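Local coordinates for protein digeranylgeranylglycerophospholipid reductase (Sulfolobus acidocaldarius, PDB 4OPC) that reduces the double bonds of geranylgeranyl chains in archaeal membrane lipid precursors, using FAD, to give saturated archaeols, at residues I335-V338 against N339-A343. Numbering follows the deposited sequence.
Sequences ICYV and NEYGA. With PGT ((1S)-2-{[{[(2R)-2,3-dihydroxypropyl]oxy}(hydroxy)phosphoryl]oxy}-1-[(palmitoyloxy)methyl]ethyl stearate), chain C.
Y337 and Y341 lie side by side on helix 332-357 and point the same way, a worked example of a widened helical turn lying beside a ligand site. The spacing changes at the Y337 carbonyl O, which accepts both the i+4 amide Y341 N at 2.9 Å and the i+5 amide G342 N at 2.9 Å, arriving from opposite faces of its plane; the second N-H is the straighter, at 170°. A343 N, meeting V338 O on a lone pair at 3.0 Å, continues the i+5 spacing.

Followed outward, Y341 has its CB 3.9 Å from Y337 CZ. With CG anti to the backbone N (chi1 -152°), the ring runs out from the helix; CG lies near Y337 OH and CD2 passes 3.5 Å from it. CD1 approaches oxygen O6 of the lipid PGT, CE1 meets both O6 and phosphate O2P, and CZ comes 3.6 Å from O2P. OH donates to O2P, 2.8 Å away; that oxygen lies at the ring's edge, near its plane. N295 ND2 hydrogen-bonds this hydroxyl, and H56 and H298 hydrogen-bond PGT, completing the site.

On Y337, CE2 packs 3.7 Å from G342 CA, where a side chain would be tight, and OH bonds Q345. Were Y337 an alanine, Q345 would probably lose its hydroxyl mate and the Y341 ring its support along CB and CD2. The doubled carbonyl and i+5 bonds are those of a pi-type turn, here at the lipid headgroup site.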
# COMPACT_ATOMS: atom_id res chain seq x y z
N ILE A 335 -5.39 -8.57 14.49
CA ILE A 335 -6.08 -7.63 15.38
C ILE A 335 -5.42 -6.25 15.34
O ILE A 335 -6.10 -5.23 15.16
CB ILE A 335 -6.10 -8.15 16.82
CG1 ILE A 335 -6.69 -9.56 16.90
CG2 ILE A 335 -6.84 -7.16 17.72
CD1 ILE A 335 -8.05 -9.69 16.26
N CYS A 336 -4.10 -6.23 15.49
CA CYS A 336 -3.33 -4.99 15.46
C CYS A 336 -3.49 -4.28 14.12
O CYS A 336 -3.83 -3.09 14.08
CB CYS A 336 -1.84 -5.29 15.72
SG CYS A 336 -0.63 -3.91 15.45
N TYR A 337 -3.28 -5.00 13.02
CA TYR A 337 -3.33 -4.34 11.72
C TYR A 337 -4.71 -3.82 11.35
O TYR A 337 -4.83 -2.71 10.83
CB TYR A 337 -2.76 -5.22 10.59
CG TYR A 337 -2.68 -4.41 9.33
CD1 TYR A 337 -1.65 -3.49 9.14
CD2 TYR A 337 -3.68 -4.48 8.37
CE1 TYR A 337 -1.60 -2.70 8.01
CE2 TYR A 337 -3.63 -3.69 7.24
CZ TYR A 337 -2.59 -2.79 7.07
OH TYR A 337 -2.53 -1.98 5.97
N VAL A 338 -5.75 -4.62 11.60
CA VAL A 338 -7.11 -4.15 11.34
C VAL A 338 -7.44 -2.91 12.17
O VAL A 338 -8.02 -1.95 11.64
CB VAL A 338 -8.15 -5.28 11.55
CG1 VAL A 338 -9.56 -4.73 11.50
CG2 VAL A 338 -7.96 -6.37 10.49
N ASN A 339 -7.04 -2.88 13.43
CA ASN A 339 -7.27 -1.70 14.25
C ASN A 339 -6.51 -0.47 13.75
O ASN A 339 -7.04 0.64 13.74
CB ASN A 339 -6.91 -1.96 15.71
CG ASN A 339 -7.91 -2.87 16.41
OD1 ASN A 339 -9.03 -3.04 15.96
ND2 ASN A 339 -7.49 -3.45 17.53
N GLU A 340 -5.26 -0.66 13.33
CA GLU A 340 -4.42 0.47 12.96
C GLU A 340 -4.66 1.01 11.56
O GLU A 340 -4.39 2.19 11.30
CB GLU A 340 -2.93 0.11 13.10
CG GLU A 340 -2.47 -0.23 14.52
CD GLU A 340 -2.47 0.96 15.47
OE1 GLU A 340 -2.60 2.11 15.00
OE2 GLU A 340 -2.34 0.74 16.69
N TYR A 341 -5.13 0.16 10.64
CA TYR A 341 -5.28 0.57 9.24
C TYR A 341 -6.27 -0.27 8.44
O TYR A 341 -6.95 0.27 7.55
CB TYR A 341 -3.92 0.55 8.54
CG TYR A 341 -3.78 1.53 7.40
CD1 TYR A 341 -3.38 2.83 7.63
CD2 TYR A 341 -4.06 1.14 6.09
CE1 TYR A 341 -3.24 3.74 6.59
CE2 TYR A 341 -3.92 2.04 5.04
CZ TYR A 341 -3.52 3.34 5.29
OH TYR A 341 -3.38 4.24 4.26
N GLY A 342 -6.36 -1.57 8.71
CA GLY A 342 -7.10 -2.47 7.85
C GLY A 342 -8.61 -2.24 7.77
O GLY A 342 -9.19 -2.41 6.70
N ALA A 343 -9.24 -1.85 8.87
CA ALA A 343 -10.67 -1.60 8.86
C ALA A 343 -10.97 -0.40 7.98
O ALA A 343 -11.91 -0.41 7.17
CB ALA A 343 -11.18 -1.36 10.28
C48 PGT C . -8.72 5.39 -7.52
C47 PGT C . -8.17 4.13 -6.88
C46 PGT C . -6.78 3.86 -7.41
C45 PGT C . -5.90 5.07 -7.17
C44 PGT C . -4.44 4.67 -7.08
C43 PGT C . -3.71 5.07 -8.35
C42 PGT C . -2.31 4.50 -8.29
C41 PGT C . -1.57 5.21 -7.19
C40 PGT C . -0.09 5.22 -7.47
C39 PGT C . 0.48 6.46 -6.81
C38 PGT C . 0.16 6.44 -5.34
C37 PGT C . 0.58 7.76 -4.73
C36 PGT C . 0.35 7.68 -3.24
C35 PGT C . 0.43 9.06 -2.62
C34 PGT C . 0.26 8.92 -1.12
C33 PGT C . -0.00 10.27 -0.47
C32 PGT C . 0.67 10.35 0.89
C31 PGT C . -0.13 9.65 1.98
O31 PGT C . 0.44 8.81 2.65
O2 PGT C . -1.49 9.95 2.22
C2 PGT C . -1.78 10.80 3.31
C1 PGT C . -1.79 10.09 4.65
O3P PGT C . -1.21 8.80 4.69
P PGT C . -2.15 7.57 5.06
O1P PGT C . -3.44 7.83 4.32
O2P PGT C . -1.54 6.25 4.63
O4P PGT C . -2.46 7.48 6.62
C4 PGT C . -2.21 8.55 7.51
C5 PGT C . -2.72 8.22 8.90
O5 PGT C . -1.66 8.29 9.82
C6 PGT C . -3.33 6.84 8.91
O6 PGT C . -2.51 5.93 9.60
C3 PGT C . -3.18 11.39 3.21
O3 PGT C . -3.35 12.25 2.11
C11 PGT C . -4.65 12.20 1.57
O11 PGT C . -5.61 12.20 2.32
C12 PGT C . -4.85 12.12 0.07
C13 PGT C . -6.26 12.54 -0.30
C14 PGT C . -6.42 12.42 -1.80
C15 PGT C . -7.09 11.12 -2.16
C16 PGT C . -7.39 11.07 -3.64
C17 PGT C . -8.84 10.68 -3.84
C18 PGT C . -9.26 10.93 -5.27
C19 PGT C . -10.77 10.83 -5.39
C20 PGT C . -11.43 12.03 -4.73
C21 PGT C . -12.29 12.76 -5.74
C22 PGT C . -13.49 13.38 -5.07
C23 PGT C . -14.59 13.54 -6.09
C24 PGT C . -15.90 13.90 -5.41
C25 PGT C . -16.98 12.93 -5.84
C26 PGT C . -17.63 12.32 -4.61